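Long-range contacts in dinitrogenase iron-molybdenum cofactor biosynthesis domain-containing protein (Pyrococcus horikoshii, PDB 2YX6), which is of unknown function but binds ADP and belongs to the family of dinitrogenase iron-molybdenum cofactor biosynthesis proteins: residues S15-H20 with T89-R94; K19-S24 with Y70-R75. All coordinates share one frame; numbering follows the deposited sequence.

Contact 1 of 2, residues S15-H20 with T89-R94; sequences SNVSKH and TGVYGR
V17 and G93 join two loops beside a mixed beta-sheet through a single beta bridge, registered at N16 and R94. The loop of S15-H20 follows strand 2-7. The loop of T89-R94 follows strand 86-88 and leads into helix 95-103, with R94 as its N-cap residue. The two segments run roughly antiparallel. One direct hydrogen bond joins them: V17 N donates to G93 O at 3.0 Å, with an angle of 158° at the hydrogen. The same G93 O takes a CA-H...O contact from N16 CA at 3.2 Å. A second such contact runs from R94 CA to S15 O.

The V17 side chain points toward the other loop. V17 CB lies 3.8 Å from V91 O. V17 CG1 is anti to the backbone N (chi1 176°) and comes closer to V91 O, at 3.5 Å. V17 CG2 lies beyond the carbonyl oxygen of G93, 3.7 Å from G93 O, and reaches V91 CG1 at 4.4 Å. I95 and V98 of helix 95-103 and I5 of strand 2-7 also pack on V17, so the valine sits in the core between helix and sheet.

Beyond the bridge, K19 and Y92 lie side by side, K19 NZ near Y92 CB. A water bridges the two segments: it donates to V17 O at 2.6 Å, accepts from G93 N at 3.1 Å, and accepts only weakly from K19 NZ.

Contact 2 of 2, residues K19-S24 with Y70-R75; sequences KHFGRS and YGIGRR
F21 N and G71 O form the main bond between the loop of K19-S24 and the turn that leads into helix 74-82. The bond from F21 N to G71 O is 3.1 Å long, with an angle of 162° at the hydrogen. A second backbone bond, from G71 N to K19 O, is weak at 3.4 Å. Together they make a single beta bridge between H20 and G71. The turn contains G71 and G73 and leads from strand 66-68 to helix 74-82. Its I72 lies close to V87, which binds ADP in a structure of this protein.

The tight part is apolar and buried. F21 and I72 lie side by side and point the same way, with F21 CB and I72 CB 3.9 Å apart. I72 CG1 reaches F21 CD1, and I72 CD1 sits over one face of the phenyl ring, offset toward the rim. This CH-pi contact is 4.2 Å from I72 CD1 to the F21 ring centroid. F21 CB also lies 3.3 Å from G71 O.

The other end is nearer solvent, with K19 exposed and Y70 partly so. There K19 and Y70 cross obliquely. K19 CB touches Y70 CD1, and K19 O lies in plane at the edge of the Y70 ring. The lysine chain bends at chi4 (-24°), which places K19 NZ 4.0 Å from the Y70 ring centroid, almost exactly on the ring normal: a cation-pi contact. Y70 OH is hydrogen-bonded to D110, so the ring is held at its far end too. On the loose side, the exposed H20 has its CB directed away from the turn.

On the inner side, F80 of helix 74-82 and F27 of strand 26-33 meet the F21 ring with their planes steeply inclined. I77 and F80 also pack on I72. F21 thus ties the loop to helix 74-82 through F80 and to strand 26-33 through F27.

Contacts 1 and 2 start from the same loop, share K19 and H20, and have centres 10 Å apart. Residues 15-20 meet the loop after strand 86-88, and residues 19-24 meet the turn before helix 74-82. These two partners also touch each other: G90 N lies 2.9 Å from Y70 O, a probable hydrogen bond, and T89 CG2 packs on I72 CG2 at 3.5 Å. Both contacts lie near residues that bind ADP in a structure of this protein, though no ADP is bound to this chain here. The side chain of I72 is about 4 Å from that of V87, and the side chain of V91 about 8 Å from it.

Contact 1 of 2, residues S15-H20 with T89-R94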
ATOM      1  N   SER A  15      -6.334 -17.084  12.171  1.00 21.21           N
ATOM      2  CA  SER A  15      -6.999 -17.513  10.943  1.00 21.37           C
ATOM      3  C   SER A  15      -6.042 -17.379   9.776  1.00 20.52           C
ATOM      4  O   SER A  15      -4.992 -16.808   9.909  1.00 21.36           O
ATOM      5  CB  SER A  15      -8.270 -16.688  10.662  1.00 22.57           C
ATOM      6  OG  SER A  15      -8.857 -17.120   9.421  1.00 20.73           O
ATOM      7  N   ASN A  16      -6.386 -17.919   8.627  1.00 21.80           N
ATOM      8  CA  ASN A  16      -5.549 -17.704   7.441  1.00 21.58           C
ATOM      9  C   ASN A  16      -6.128 -16.533   6.641  1.00 21.70           C
ATOM     10  O   ASN A  16      -7.305 -16.227   6.755  1.00 21.68           O
ATOM     11  CB  ASN A  16      -5.545 -18.949   6.546  1.00 22.56           C
ATOM     12  CG  ASN A  16      -4.894 -20.191   7.211  1.00 26.21           C
ATOM     13  OD1 ASN A  16      -3.754 -20.155   7.696  1.00 26.48           O
ATOM     14  ND2 ASN A  16      -5.625 -21.311   7.186  1.00 26.64           N
ATOM     15  N   VAL A  17      -5.308 -15.911   5.809  1.00 20.97           N
ATOM     16  CA  VAL A  17      -5.785 -14.946   4.847  1.00 21.31           C
ATOM     17  C   VAL A  17      -6.786 -15.668   3.975  1.00 23.35           C
ATOM     18  O   VAL A  17      -6.490 -16.716   3.465  1.00 22.28           O
ATOM     19  CB  VAL A  17      -4.586 -14.336   4.001  1.00 21.86           C
ATOM     20  CG1 VAL A  17      -5.082 -13.350   2.889  1.00 19.74           C
ATOM     21  CG2 VAL A  17      -3.526 -13.675   4.951  1.00 17.63           C
ATOM     22  N   SER A  18      -7.991 -15.122   3.844  1.00 25.16           N
ATOM     23  CA  SER A  18      -8.989 -15.686   2.941  1.00 27.24           C
ATOM     24  C   SER A  18      -8.475 -15.565   1.527  1.00 27.47           C
ATOM     25  O   SER A  18      -7.958 -14.525   1.118  1.00 27.24           O
ATOM     26  CB  SER A  18     -10.320 -14.955   3.082  1.00 27.04           C
ATOM     27  OG  SER A  18     -10.194 -13.682   2.465  1.00 34.12           O
ATOM     28  N   LYS A  19      -8.602 -16.634   0.769  1.00 28.85           N
ATOM     29  CA  LYS A  19      -8.105 -16.597  -0.593  1.00 31.59           C
ATOM     30  C   LYS A  19      -8.919 -15.668  -1.523  1.00 31.25           C
ATOM     31  O   LYS A  19      -8.383 -15.196  -2.520  1.00 30.99           O
ATOM     32  CB  LYS A  19      -7.903 -18.028  -1.166  1.00 32.63           C
ATOM     33  CG  LYS A  19      -6.714 -18.809  -0.430  1.00 34.57           C
ATOM     34  CD  LYS A  19      -6.188 -20.036  -1.233  1.00 34.79           C
ATOM     35  CE  LYS A  19      -4.825 -20.440  -0.725  1.00 36.00           C
ATOM     36  NZ  LYS A  19      -4.215 -19.225  -0.069  1.00 40.53           N
ATOM     37  N   HIS A  20     -10.180 -15.373  -1.192  1.00 31.40           N
ATOM     38  CA  HIS A  20     -10.970 -14.437  -2.022  1.00 31.69           C
ATOM     39  C   HIS A  20     -11.461 -13.225  -1.242  1.00 31.31           C
ATOM     40  O   HIS A  20     -12.409 -13.329  -0.484  1.00 30.30           O
ATOM     41  CB  HIS A  20     -12.185 -15.121  -2.691  1.00 31.03           C
ATOM     42  CG  HIS A  20     -11.813 -16.166  -3.706  1.00 33.99           C
ATOM     43  ND1 HIS A  20     -11.243 -15.854  -4.922  1.00 33.72           N
ATOM     44  CD2 HIS A  20     -11.968 -17.518  -3.698  1.00 31.35           C
ATOM     45  CE1 HIS A  20     -11.044 -16.966  -5.614  1.00 34.99           C
ATOM     46  NE2 HIS A  20     -11.462 -17.989  -4.888  1.00 34.78           N
ATOM     47  N   THR A  89      -1.172  -7.804  -2.758  1.00 17.68           N
ATOM     48  CA  THR A  89      -1.755  -9.058  -3.264  1.00 18.22           C
ATOM     49  C   THR A  89      -0.746 -10.167  -3.169  1.00 20.48           C
ATOM     50  O   THR A  89       0.429  -9.901  -2.993  1.00 18.99           O
ATOM     51  CB  THR A  89      -2.189  -8.929  -4.748  1.00 19.60           C
ATOM     52  OG1 THR A  89      -1.037  -8.679  -5.573  1.00 13.07           O
ATOM     53  CG2 THR A  89      -3.195  -7.791  -4.901  1.00 16.46           C
ATOM     54  N   GLY A  90      -1.216 -11.419  -3.236  1.00 20.76           N
ATOM     55  CA  GLY A  90      -0.328 -12.602  -3.102  1.00 20.64           C
ATOM     56  C   GLY A  90       0.070 -13.050  -1.691  1.00 19.80           C
ATOM     57  O   GLY A  90       0.875 -13.935  -1.523  1.00 17.80           O
ATOM     58  N   VAL A  91      -0.540 -12.460  -0.673  1.00 19.61           N
ATOM     59  CA  VAL A  91      -0.240 -12.791   0.724  1.00 18.95           C
ATOM     60  C   VAL A  91      -1.091 -13.982   1.148  1.00 19.31           C
ATOM     61  O   VAL A  91      -2.280 -14.007   0.940  1.00 20.23           O
ATOM     62  CB  VAL A  91      -0.493 -11.555   1.654  1.00 19.14           C
ATOM     63  CG1 VAL A  91      -0.055 -11.848   3.050  1.00 21.13           C
ATOM     64  CG2 VAL A  91       0.249 -10.324   1.114  1.00 18.25           C
ATOM     65  N   TYR A  92      -0.488 -14.982   1.774  1.00 20.80           N
ATOM     66  CA  TYR A  92      -1.239 -16.155   2.265  1.00 21.01           C
ATOM     67  C   TYR A  92      -0.648 -16.596   3.572  1.00 20.05           C
ATOM     68  O   TYR A  92       0.481 -16.201   3.912  1.00 16.36           O
ATOM     69  CB  TYR A  92      -1.079 -17.309   1.267  1.00 23.45           C
ATOM     70  CG  TYR A  92       0.354 -17.660   1.041  1.00 24.79           C
ATOM     71  CD1 TYR A  92       1.126 -16.929   0.171  1.00 25.17           C
ATOM     72  CD2 TYR A  92       0.953 -18.720   1.714  1.00 28.84           C
ATOM     73  CE1 TYR A  92       2.443 -17.252  -0.038  1.00 28.00           C
ATOM     74  CE2 TYR A  92       2.302 -19.041   1.513  1.00 26.72           C
ATOM     75  CZ  TYR A  92       3.013 -18.308   0.629  1.00 25.83           C
ATOM     76  OH  TYR A  92       4.337 -18.553   0.429  1.00 29.90           O
ATOM     77  N   GLY A  93      -1.383 -17.475   4.259  1.00 19.27           N
ATOM     78  CA  GLY A  93      -0.912 -18.112   5.471  1.00 18.10           C
ATOM     79  C   GLY A  93      -1.593 -17.580   6.716  1.00 18.55           C
ATOM     80  O   GLY A  93      -2.582 -16.805   6.620  1.00 16.98           O
ATOM     81  N   ARG A  94      -1.010 -17.917   7.879  1.00 18.52           N
ATOM     82  CA  ARG A  94      -1.633 -17.541   9.163  1.00 19.50           C
ATOM     83  C   ARG A  94      -1.423 -16.072   9.318  1.00 18.45           C
ATOM     84  O   ARG A  94      -0.327 -15.562   9.098  1.00 18.46           O
ATOM     85  CB  ARG A  94      -0.954 -18.198  10.357  1.00 20.04           C
ATOM     86  CG  ARG A  94      -1.811 -18.335  11.578  1.00 17.97           C
ATOM     87  CD  ARG A  94      -0.985 -19.045  12.577  1.00 21.03           C
ATOM     88  NE  ARG A  94      -1.597 -19.408  13.857  1.00 22.01           N
ATOM     89  CZ  ARG A  94      -2.408 -20.440  14.106  1.00 19.43           C
ATOM     90  NH1 ARG A  94      -2.868 -21.260  13.145  1.00 20.81           N
ATOM     91  NH2 ARG A  94      -2.789 -20.644  15.366  1.00 15.68           N
TER
HETATM   92  O   HOH W   1      -4.195 -18.005   3.180  1.00 22.54           O

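Contact 2 of 2, residues K19-S24 with Y70-R75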
ATOM      1  N   LYS A  19      -8.602 -16.634   0.769  1.00 28.85           N
ATOM      2  CA  LYS A  19      -8.105 -16.597  -0.593  1.00 31.59           C
ATOM      3  C   LYS A  19      -8.919 -15.668  -1.523  1.00 31.25           C
ATOM      4  O   LYS A  19      -8.383 -15.196  -2.520  1.00 30.99           O
ATOM      5  CB  LYS A  19      -7.903 -18.028  -1.166  1.00 32.63           C
ATOM      6  CG  LYS A  19      -6.714 -18.809  -0.430  1.00 34.57           C
ATOM      7  CD  LYS A  19      -6.188 -20.036  -1.233  1.00 34.79           C
ATOM      8  CE  LYS A  19      -4.825 -20.440  -0.725  1.00 36.00           C
ATOM      9  NZ  LYS A  19      -4.215 -19.225  -0.069  1.00 40.53           N
ATOM     10  N   HIS A  20     -10.180 -15.373  -1.192  1.00 31.40           N
ATOM     11  CA  HIS A  20     -10.970 -14.437  -2.022  1.00 31.69           C
ATOM     12  C   HIS A  20     -11.461 -13.225  -1.242  1.00 31.31           C
ATOM     13  O   HIS A  20     -12.409 -13.329  -0.484  1.00 30.30           O
ATOM     14  CB  HIS A  20     -12.185 -15.121  -2.691  1.00 31.03           C
ATOM     15  CG  HIS A  20     -11.813 -16.166  -3.706  1.00 33.99           C
ATOM     16  ND1 HIS A  20     -11.243 -15.854  -4.922  1.00 33.72           N
ATOM     17  CD2 HIS A  20     -11.968 -17.518  -3.698  1.00 31.35           C
ATOM     18  CE1 HIS A  20     -11.044 -16.966  -5.614  1.00 34.99           C
ATOM     19  NE2 HIS A  20     -11.462 -17.989  -4.888  1.00 34.78           N
ATOM     20  N   PHE A  21     -10.840 -12.075  -1.475  1.00 31.53           N
ATOM     21  CA  PHE A  21     -11.307 -10.841  -0.886  1.00 32.73           C
ATOM     22  C   PHE A  21     -12.736 -10.618  -1.419  1.00 35.04           C
ATOM     23  O   PHE A  21     -13.100 -10.980  -2.549  1.00 36.83           O
ATOM     24  CB  PHE A  21     -10.387  -9.660  -1.230  1.00 31.12           C
ATOM     25  CG  PHE A  21     -10.927  -8.350  -0.789  1.00 29.32           C
ATOM     26  CD1 PHE A  21     -11.847  -7.657  -1.581  1.00 28.47           C
ATOM     27  CD2 PHE A  21     -10.566  -7.824   0.454  1.00 31.37           C
ATOM     28  CE1 PHE A  21     -12.418  -6.470  -1.156  1.00 30.71           C
ATOM     29  CE2 PHE A  21     -11.126  -6.630   0.901  1.00 30.98           C
ATOM     30  CZ  PHE A  21     -12.046  -5.957   0.114  1.00 30.51           C
ATOM     31  N   GLY A  22     -13.592 -10.046  -0.634  1.00 36.18           N
ATOM     32  CA  GLY A  22     -14.871  -9.716  -1.302  1.00 37.82           C
ATOM     33  C   GLY A  22     -15.887 -10.761  -0.931  1.00 37.87           C
ATOM     34  O   GLY A  22     -16.927 -10.426  -0.400  1.00 39.52           O
ATOM     35  N   ARG A  23     -15.564 -12.036  -1.114  1.00 37.17           N
ATOM     36  CA  ARG A  23     -16.456 -13.053  -0.563  1.00 37.17           C
ATOM     37  C   ARG A  23     -16.148 -13.392   0.900  1.00 36.14           C
ATOM     38  O   ARG A  23     -16.917 -14.046   1.568  1.00 36.51           O
ATOM     39  CB  ARG A  23     -16.490 -14.285  -1.462  1.00 37.92           C
ATOM     40  CG  ARG A  23     -17.363 -14.070  -2.722  1.00 41.85           C
ATOM     41  CD  ARG A  23     -16.899 -12.907  -3.678  1.00 46.54           C
ATOM     42  NE  ARG A  23     -15.601 -13.114  -4.354  1.00 51.35           N
ATOM     43  CZ  ARG A  23     -15.125 -12.326  -5.325  1.00 50.64           C
ATOM     44  NH1 ARG A  23     -13.945 -12.603  -5.871  1.00 49.73           N
ATOM     45  NH2 ARG A  23     -15.825 -11.264  -5.742  1.00 48.09           N
ATOM     46  N   SER A  24     -15.046 -12.877   1.423  1.00 35.17           N
ATOM     47  CA  SER A  24     -14.688 -13.098   2.819  1.00 34.23           C
ATOM     48  C   SER A  24     -15.672 -12.413   3.828  1.00 33.82           C
ATOM     49  O   SER A  24     -16.263 -11.355   3.562  1.00 33.48           O
ATOM     50  CB  SER A  24     -13.268 -12.625   3.042  1.00 33.81           C
ATOM     51  OG  SER A  24     -13.382 -11.278   3.402  1.00 35.91           O
ATOM     52  N   TYR A  70      -4.710 -12.060  -0.535  1.00 18.69           N
ATOM     53  CA  TYR A  70      -4.258 -13.060  -1.484  1.00 19.17           C
ATOM     54  C   TYR A  70      -4.749 -12.594  -2.862  1.00 18.53           C
ATOM     55  O   TYR A  70      -4.068 -11.854  -3.567  1.00 17.29           O
ATOM     56  CB  TYR A  70      -4.802 -14.448  -1.107  1.00 18.58           C
ATOM     57  CG  TYR A  70      -4.237 -15.530  -2.037  1.00 21.09           C
ATOM     58  CD1 TYR A  70      -5.048 -16.195  -2.942  1.00 20.47           C
ATOM     59  CD2 TYR A  70      -2.877 -15.833  -2.026  1.00 17.91           C
ATOM     60  CE1 TYR A  70      -4.509 -17.152  -3.848  1.00 21.76           C
ATOM     61  CE2 TYR A  70      -2.332 -16.797  -2.885  1.00 22.38           C
ATOM     62  CZ  TYR A  70      -3.174 -17.482  -3.798  1.00 23.70           C
ATOM     63  OH  TYR A  70      -2.627 -18.459  -4.675  1.00 22.33           O
ATOM     64  N   GLY A  71      -5.983 -12.952  -3.181  1.00 17.21           N
ATOM     65  CA  GLY A  71      -6.616 -12.543  -4.426  1.00 18.57           C
ATOM     66  C   GLY A  71      -7.647 -11.429  -4.213  1.00 19.16           C
ATOM     67  O   GLY A  71      -8.344 -11.367  -3.204  1.00 18.99           O
ATOM     68  N   ILE A  72      -7.736 -10.536  -5.185  1.00 18.90           N
ATOM     69  CA  ILE A  72      -8.676  -9.443  -5.119  1.00 20.14           C
ATOM     70  C   ILE A  72      -8.761  -8.940  -6.525  1.00 20.73           C
ATOM     71  O   ILE A  72      -7.799  -9.091  -7.291  1.00 22.61           O
ATOM     72  CB  ILE A  72      -8.168  -8.364  -4.117  1.00 20.42           C
ATOM     73  CG1 ILE A  72      -9.043  -7.092  -4.218  1.00 18.71           C
ATOM     74  CG2 ILE A  72      -6.672  -8.139  -4.352  1.00 20.63           C
ATOM     75  CD1 ILE A  72      -8.667  -5.988  -3.285  1.00 19.85           C
ATOM     76  N   GLY A  73      -9.919  -8.430  -6.920  1.00 21.75           N
ATOM     77  CA  GLY A  73     -10.107  -7.986  -8.297  1.00 21.08           C
ATOM     78  C   GLY A  73      -9.464  -6.658  -8.586  1.00 21.63           C
ATOM     79  O   GLY A  73      -9.267  -5.841  -7.702  1.00 22.67           O
ATOM     80  N   ARG A  74      -9.164  -6.423  -9.844  1.00 22.77           N
ATOM     81  CA  ARG A  74      -8.549  -5.171 -10.283  1.00 24.73           C
ATOM     82  C   ARG A  74      -9.381  -3.948  -9.951  1.00 25.04           C
ATOM     83  O   ARG A  74      -8.859  -2.919  -9.528  1.00 25.17           O
ATOM     84  CB  ARG A  74      -8.329  -5.220 -11.780  1.00 24.65           C
ATOM     85  CG  ARG A  74      -7.282  -4.290 -12.263  1.00 33.01           C
ATOM     86  CD  ARG A  74      -7.751  -3.445 -13.458  1.00 38.97           C
ATOM     87  NE  ARG A  74      -8.552  -4.184 -14.430  1.00 45.28           N
ATOM     88  CZ  ARG A  74      -8.094  -5.073 -15.326  1.00 48.71           C
ATOM     89  NH1 ARG A  74      -6.812  -5.410 -15.377  1.00 45.99           N
ATOM     90  NH2 ARG A  74      -8.950  -5.640 -16.178  1.00 49.72           N
ATOM     91  N   ARG A  75     -10.686  -4.063 -10.189  1.00 24.90           N
ATOM     92  CA  ARG A  75     -11.634  -3.012  -9.868  1.00 24.13           C
ATOM     93  C   ARG A  75     -11.617  -2.641  -8.383  1.00 22.72           C
ATOM     94  O   ARG A  75     -11.671  -1.444  -8.073  1.00 23.01           O
ATOM     95  CB  ARG A  75     -13.041  -3.460 -10.270  1.00 25.21           C
ATOM     96  CG  ARG A  75     -14.078  -2.377 -10.155  1.00 28.03           C
ATOM     97  CD  ARG A  75     -13.808  -1.233 -11.136  1.00 34.13           C
ATOM     98  NE  ARG A  75     -14.494   0.019 -10.743  1.00 32.95           N
ATOM     99  CZ  ARG A  75     -13.998   0.950  -9.909  1.00 35.54           C
ATOM    100  NH1 ARG A  75     -14.706   2.051  -9.636  1.00 33.98           N
ATOM    101  NH2 ARG A  75     -12.815   0.795  -9.330  1.00 30.52           N
TER